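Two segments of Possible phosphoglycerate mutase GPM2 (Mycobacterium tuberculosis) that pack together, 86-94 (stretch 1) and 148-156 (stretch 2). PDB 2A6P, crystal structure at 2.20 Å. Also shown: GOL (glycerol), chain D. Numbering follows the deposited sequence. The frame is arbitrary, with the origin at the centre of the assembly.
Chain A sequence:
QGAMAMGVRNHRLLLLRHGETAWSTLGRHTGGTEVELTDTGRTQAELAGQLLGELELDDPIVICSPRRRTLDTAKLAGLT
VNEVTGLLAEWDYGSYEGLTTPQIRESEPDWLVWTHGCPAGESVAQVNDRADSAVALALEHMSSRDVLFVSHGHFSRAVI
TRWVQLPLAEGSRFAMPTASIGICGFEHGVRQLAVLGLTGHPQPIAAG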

ATOM      1  N   GLY A  86      -7.345  16.287 -18.391  1.00 19.36           N
ATOM      2  CA  GLY A  86      -5.974  15.885 -18.625  1.00 17.49           C
ATOM      3  C   GLY A  86      -5.182  15.948 -17.336  1.00 18.33           C
ATOM      4  O   GLY A  86      -4.030  15.520 -17.285  1.00 18.91           O
ATOM      5  N   LEU A  87      -5.789  16.491 -16.287  1.00 17.42           N
ATOM      6  CA  LEU A  87      -5.107  16.575 -15.000  1.00 17.80           C
ATOM      7  C   LEU A  87      -4.677  15.173 -14.536  1.00 17.79           C
ATOM      8  O   LEU A  87      -3.665  15.012 -13.840  1.00 17.05           O
ATOM      9  CB  LEU A  87      -6.031  17.196 -13.944  1.00 18.50           C
ATOM     10  CG  LEU A  87      -5.389  17.345 -12.561  1.00 18.70           C
ATOM     11  CD1 LEU A  87      -4.240  18.339 -12.674  1.00 16.79           C
ATOM     12  CD2 LEU A  87      -6.421  17.812 -11.529  1.00 18.11           C
ATOM     13  N   LEU A  88      -5.453  14.165 -14.921  1.00 17.13           N
ATOM     14  CA  LEU A  88      -5.157  12.794 -14.529  1.00 18.31           C
ATOM     15  C   LEU A  88      -4.405  12.014 -15.610  1.00 17.95           C
ATOM     16  O   LEU A  88      -4.247  10.795 -15.500  1.00 17.67           O
ATOM     17  CB  LEU A  88      -6.455  12.049 -14.185  1.00 17.49           C
ATOM     18  CG  LEU A  88      -7.387  12.611 -13.104  1.00 20.25           C
ATOM     19  CD1 LEU A  88      -8.450  11.563 -12.759  1.00 19.23           C
ATOM     20  CD2 LEU A  88      -6.603  12.968 -11.857  1.00 20.54           C
ATOM     21  N   ALA A  89      -3.943  12.710 -16.648  1.00 16.16           N
ATOM     22  CA  ALA A  89      -3.230  12.061 -17.745  1.00 16.84           C
ATOM     23  C   ALA A  89      -1.925  11.425 -17.267  1.00 17.50           C
ATOM     24  O   ALA A  89      -1.348  11.842 -16.261  1.00 16.37           O
ATOM     25  CB  ALA A  89      -2.951  13.075 -18.857  1.00 16.53           C
ATOM     26  N   GLU A  90      -1.459  10.399 -17.973  1.00 17.89           N
ATOM     27  CA  GLU A  90      -0.215   9.758 -17.567  1.00 17.52           C
ATOM     28  C   GLU A  90       0.949  10.719 -17.733  1.00 17.47           C
ATOM     29  O   GLU A  90       0.817  11.764 -18.367  1.00 17.78           O
ATOM     30  CB  GLU A  90       0.048   8.497 -18.400  1.00 19.40           C
ATOM     31  CG  GLU A  90       1.344   7.764 -18.041  1.00 16.53           C
ATOM     32  CD  GLU A  90       1.437   7.413 -16.561  1.00 18.87           C
ATOM     33  OE1 GLU A  90       1.545   8.329 -15.711  1.00 17.05           O
ATOM     34  OE2 GLU A  90       1.394   6.207 -16.249  1.00 17.76           O
ATOM     35  N   TRP A  91       2.081  10.361 -17.141  1.00 16.03           N
ATOM     36  CA  TRP A  91       3.297  11.153 -17.236  1.00 16.48           C
ATOM     37  C   TRP A  91       3.606  11.297 -18.725  1.00 14.85           C
ATOM     38  O   TRP A  91       3.585  10.310 -19.444  1.00 14.32           O
ATOM     39  CB  TRP A  91       4.446  10.393 -16.555  1.00 16.94           C
ATOM     40  CG  TRP A  91       5.644  11.217 -16.192  1.00 17.58           C
ATOM     41  CD1 TRP A  91       6.347  12.057 -17.008  1.00 16.61           C
ATOM     42  CD2 TRP A  91       6.299  11.258 -14.910  1.00 18.65           C
ATOM     43  NE1 TRP A  91       7.392  12.620 -16.315  1.00 17.46           N
ATOM     44  CE2 TRP A  91       7.389  12.150 -15.028  1.00 17.95           C
ATOM     45  CE3 TRP A  91       6.068  10.629 -13.674  1.00 18.90           C
ATOM     46  CZ2 TRP A  91       8.253  12.431 -13.953  1.00 18.48           C
ATOM     47  CZ3 TRP A  91       6.929  10.909 -12.600  1.00 18.26           C
ATOM     48  CH2 TRP A  91       8.006  11.804 -12.751  1.00 20.07           C
ATOM     49  N   ASP A  92       3.864  12.516 -19.193  1.00 17.13           N
ATOM     50  CA  ASP A  92       4.213  12.739 -20.603  1.00 17.57           C
ATOM     51  C   ASP A  92       5.630  12.211 -20.805  1.00 17.96           C
ATOM     52  O   ASP A  92       6.585  12.805 -20.312  1.00 20.91           O
ATOM     53  CB  ASP A  92       4.181  14.226 -20.935  1.00 20.03           C
ATOM     54  CG  ASP A  92       4.603  14.513 -22.367  1.00 21.46           C
ATOM     55  OD1 ASP A  92       4.944  13.557 -23.102  1.00 22.42           O
ATOM     56  OD2 ASP A  92       4.599  15.699 -22.750  1.00 23.00           O
ATOM     57  N   TYR A  93       5.771  11.105 -21.529  1.00 17.38           N
ATOM     58  CA  TYR A  93       7.085  10.498 -21.732  1.00 19.49           C
ATOM     59  C   TYR A  93       7.968  11.095 -22.811  1.00 19.48           C
ATOM     60  O   TYR A  93       9.100  10.655 -22.989  1.00 19.62           O
ATOM     61  CB  TYR A  93       6.930   8.995 -21.976  1.00 18.51           C
ATOM     62  CG  TYR A  93       6.284   8.273 -20.807  1.00 19.79           C
ATOM     63  CD1 TYR A  93       4.996   7.746 -20.911  1.00 18.11           C
ATOM     64  CD2 TYR A  93       6.966   8.124 -19.593  1.00 19.51           C
ATOM     65  CE1 TYR A  93       4.393   7.083 -19.837  1.00 17.25           C
ATOM     66  CE2 TYR A  93       6.379   7.468 -18.509  1.00 18.17           C
ATOM     67  CZ  TYR A  93       5.092   6.949 -18.636  1.00 18.82           C
ATOM     68  OH  TYR A  93       4.518   6.309 -17.563  1.00 14.61           O
ATOM     69  N   GLY A  94       7.469  12.096 -23.522  1.00 20.65           N
ATOM     70  CA  GLY A  94       8.271  12.714 -24.565  1.00 21.55           C
ATOM     71  C   GLY A  94       9.051  11.738 -25.437  1.00 22.30           C
ATOM     72  O   GLY A  94       8.478  10.836 -26.041  1.00 22.22           O
ATOM     73  N   LEU A 148     -13.088   9.371  -6.657  1.00 21.29           N
ATOM     74  CA  LEU A 148     -12.482   8.287  -7.429  1.00 21.40           C
ATOM     75  C   LEU A 148     -11.767   8.780  -8.692  1.00 21.03           C
ATOM     76  O   LEU A 148     -12.382   9.384  -9.575  1.00 18.82           O
ATOM     77  CB  LEU A 148     -13.541   7.244  -7.821  1.00 22.08           C
ATOM     78  CG  LEU A 148     -13.092   6.143  -8.800  1.00 24.51           C
ATOM     79  CD1 LEU A 148     -11.935   5.365  -8.223  1.00 24.23           C
ATOM     80  CD2 LEU A 148     -14.246   5.208  -9.093  1.00 26.03           C
ATOM     81  N   PHE A 149     -10.465   8.525  -8.763  1.00 19.49           N
ATOM     82  CA  PHE A 149      -9.678   8.913  -9.925  1.00 17.28           C
ATOM     83  C   PHE A 149      -9.464   7.683 -10.782  1.00 17.68           C
ATOM     84  O   PHE A 149      -8.994   6.656 -10.276  1.00 18.30           O
ATOM     85  CB  PHE A 149      -8.277   9.418  -9.529  1.00 15.95           C
ATOM     86  CG  PHE A 149      -8.240  10.787  -8.889  1.00 12.13           C
ATOM     87  CD1 PHE A 149      -9.351  11.627  -8.889  1.00 12.13           C
ATOM     88  CD2 PHE A 149      -7.050  11.254  -8.328  1.00 12.00           C
ATOM     89  CE1 PHE A 149      -9.276  12.924  -8.338  1.00 11.23           C
ATOM     90  CE2 PHE A 149      -6.961  12.538  -7.779  1.00 11.69           C
ATOM     91  CZ  PHE A 149      -8.079  13.378  -7.784  1.00 10.40           C
ATOM     92  N   VAL A 150      -9.801   7.766 -12.067  1.00 17.42           N
ATOM     93  CA  VAL A 150      -9.540   6.651 -12.983  1.00 15.40           C
ATOM     94  C   VAL A 150      -8.374   7.227 -13.787  1.00 16.49           C
ATOM     95  O   VAL A 150      -8.561   8.143 -14.591  1.00 14.99           O
ATOM     96  CB  VAL A 150     -10.732   6.370 -13.886  1.00 14.75           C
ATOM     97  CG1 VAL A 150     -10.397   5.217 -14.860  1.00 12.68           C
ATOM     98  CG2 VAL A 150     -11.947   6.046 -13.022  1.00 13.16           C
ATOM     99  N   SER A 151      -7.173   6.698 -13.555  1.00 15.12           N
ATOM    100  CA  SER A 151      -5.974   7.248 -14.178  1.00 13.99           C
ATOM    101  C   SER A 151      -4.931   6.214 -14.632  1.00 13.16           C
ATOM    102  O   SER A 151      -5.290   5.113 -15.057  1.00 12.56           O
ATOM    103  CB  SER A 151      -5.372   8.266 -13.182  1.00 12.59           C
ATOM    104  OG  SER A 151      -4.188   8.893 -13.642  1.00 13.64           O
ATOM    105  N   HIS A 152      -3.648   6.577 -14.548  1.00 13.89           N
ATOM    106  CA  HIS A 152      -2.562   5.695 -14.973  1.00 12.28           C
ATOM    107  C   HIS A 152      -1.569   5.276 -13.878  1.00 12.86           C
ATOM    108  O   HIS A 152      -1.597   5.797 -12.763  1.00 11.15           O
ATOM    109  CB  HIS A 152      -1.805   6.342 -16.138  1.00 12.25           C
ATOM    110  CG  HIS A 152      -2.685   6.713 -17.290  1.00 12.23           C
ATOM    111  ND1 HIS A 152      -3.494   7.831 -17.275  1.00 13.12           N
ATOM    112  CD2 HIS A 152      -2.910   6.102 -18.477  1.00 11.05           C
ATOM    113  CE1 HIS A 152      -4.175   7.894 -18.406  1.00  8.59           C
ATOM    114  NE2 HIS A 152      -3.841   6.857 -19.152  1.00 13.53           N
ATOM    115  N   GLY A 153      -0.687   4.338 -14.226  1.00  9.83           N
ATOM    116  CA  GLY A 153       0.281   3.804 -13.283  1.00 10.88           C
ATOM    117  C   GLY A 153       1.140   4.804 -12.548  1.00 13.52           C
ATOM    118  O   GLY A 153       1.044   4.943 -11.316  1.00 11.71           O
ATOM    119  N   HIS A 154       1.985   5.510 -13.296  1.00 12.15           N
ATOM    120  CA  HIS A 154       2.871   6.484 -12.682  1.00 13.95           C
ATOM    121  C   HIS A 154       2.141   7.664 -12.063  1.00 13.99           C
ATOM    122  O   HIS A 154       2.434   8.027 -10.922  1.00 15.00           O
ATOM    123  CB  HIS A 154       3.934   6.939 -13.690  1.00 15.39           C
ATOM    124  CG  HIS A 154       4.929   5.867 -14.030  1.00 18.29           C
ATOM    125  ND1 HIS A 154       5.678   5.877 -15.189  1.00 19.56           N
ATOM    126  CD2 HIS A 154       5.297   4.750 -13.359  1.00 18.66           C
ATOM    127  CE1 HIS A 154       6.460   4.812 -15.215  1.00 17.53           C
ATOM    128  NE2 HIS A 154       6.247   4.113 -14.117  1.00 18.03           N
ATOM    129  N   PHE A 155       1.175   8.248 -12.769  1.00 12.30           N
ATOM    130  CA  PHE A 155       0.470   9.383 -12.181  1.00 13.89           C
ATOM    131  C   PHE A 155      -0.295   9.009 -10.909  1.00 13.11           C
ATOM    132  O   PHE A 155      -0.277   9.754  -9.940  1.00 14.10           O
ATOM    133  CB  PHE A 155      -0.488  10.052 -13.170  1.00 12.83           C
ATOM    134  CG  PHE A 155      -1.050  11.358 -12.648  1.00 13.60           C
ATOM    135  CD1 PHE A 155      -0.213  12.453 -12.444  1.00 13.20           C
ATOM    136  CD2 PHE A 155      -2.392  11.462 -12.265  1.00 13.50           C
ATOM    137  CE1 PHE A 155      -0.707  13.637 -11.857  1.00 15.51           C
ATOM    138  CE2 PHE A 155      -2.890  12.645 -11.677  1.00 13.18           C
ATOM    139  CZ  PHE A 155      -2.049  13.726 -11.474  1.00 11.76           C
ATOM    140  N   SER A 156      -0.973   7.862 -10.910  1.00 13.96           N
ATOM    141  CA  SER A 156      -1.698   7.427  -9.713  1.00 13.91           C
ATOM    142  C   SER A 156      -0.713   7.332  -8.543  1.00 14.03           C
ATOM    143  O   SER A 156      -1.013   7.743  -7.427  1.00 16.09           O
ATOM    144  CB  SER A 156      -2.363   6.067  -9.944  1.00 13.68           C
ATOM    145  OG  SER A 156      -3.424   6.156 -10.884  1.00 15.66           O
TER
HETATM  146  C1  GOL D 205       0.101   2.742 -17.002  1.00 37.63           C
HETATM  147  O1  GOL D 205      -0.951   3.561 -16.496  1.00 35.67           O
HETATM  148  C2  GOL D 205       1.470   3.451 -17.073  1.00 36.88           C
HETATM  149  O2  GOL D 205       1.878   3.775 -15.749  1.00 36.42           O
HETATM  150  C3  GOL D 205       2.523   2.511 -17.675  1.00 39.08           C
HETATM  151  O3  GOL D 205       3.781   3.175 -17.750  1.00 39.07           O

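What fixes the carboxylate of Glu90 against the start of the helix? The first turn of a helix leaves backbone NH groups without partners, and Glu90 supplies two oxygens to them. Phe155 N donates to Glu90 OE1 at 3.0 Å, and His154 N donates to Glu90 OE2 at 3.1 Å, although the position of OE2 is less certain. The side chain reaches them by leaving its backbone with chi1 t and bending at chi2 (p). OE1 also accepts a bond from its neighbour within the loop, Trp91 N to Glu90 OE1 at 2.5 Å, so the acid is held from both stretches. A buried carboxylate suits this place because three backbone NH groups, His154 N, Phe155 N and Trp91 N, donate to it.

How does the end of the strand hold on to stretch 1? Ser151 points toward the other stretch, and its OG donates to Leu88 O at 2.7 Å. Leu88 closes a short 3-10 segment, and its carbonyl gains a partner from the short Ser151 side chain; the CA atoms of Leu88 and Ser151 are 5.6 Å apart. Next in sequence, His152 occupies the N-cap position, and its ring offers a face to the aliphatic part of Glu90: Glu90 CB lies 3.8 Å from the centroid of the His152 ring. Thus the same glutamate packs through its methylene and bonds through its carboxylate.

What do Tyr93 and His154 add at the far end of the loop? The tyrosine side chain starts sideways, but its end comes nearer, and His154 ND1 makes a weak hydrogen bond to Tyr93 OH at 2.7 Å. The two rings meet rim to rim, with planes at 71°, so the contact rests on their edges rather than on stacking. Glycerol, probably from the crystallisation liquor, lies beside them: Gly153 N donates to its O1 at a very short 2.4 Å, and His154 N to its O2 at 3.0 Å. Gly153 has no side chain, and a CB there would clash with glycerol O2.

Which apolar groups fill the space around these bonds? Leu88, which has the largest area covered by the other stretch, touches two phenylalanines. Its CD2 sits over the face of the Phe149 ring, 4.0 Å from the centroid, and the same CD2 is 3.7 Å from Phe155 CE2. One methyl, CD2, meets both rings, and Leu88 CD1 approaches Phe149 CB at 3.9 Å. The Phe155 ring also lies against the stretch 1 backbone, with Phe155 CZ 3.1 Å from Leu87 O. Together the stretches bury 566 Å².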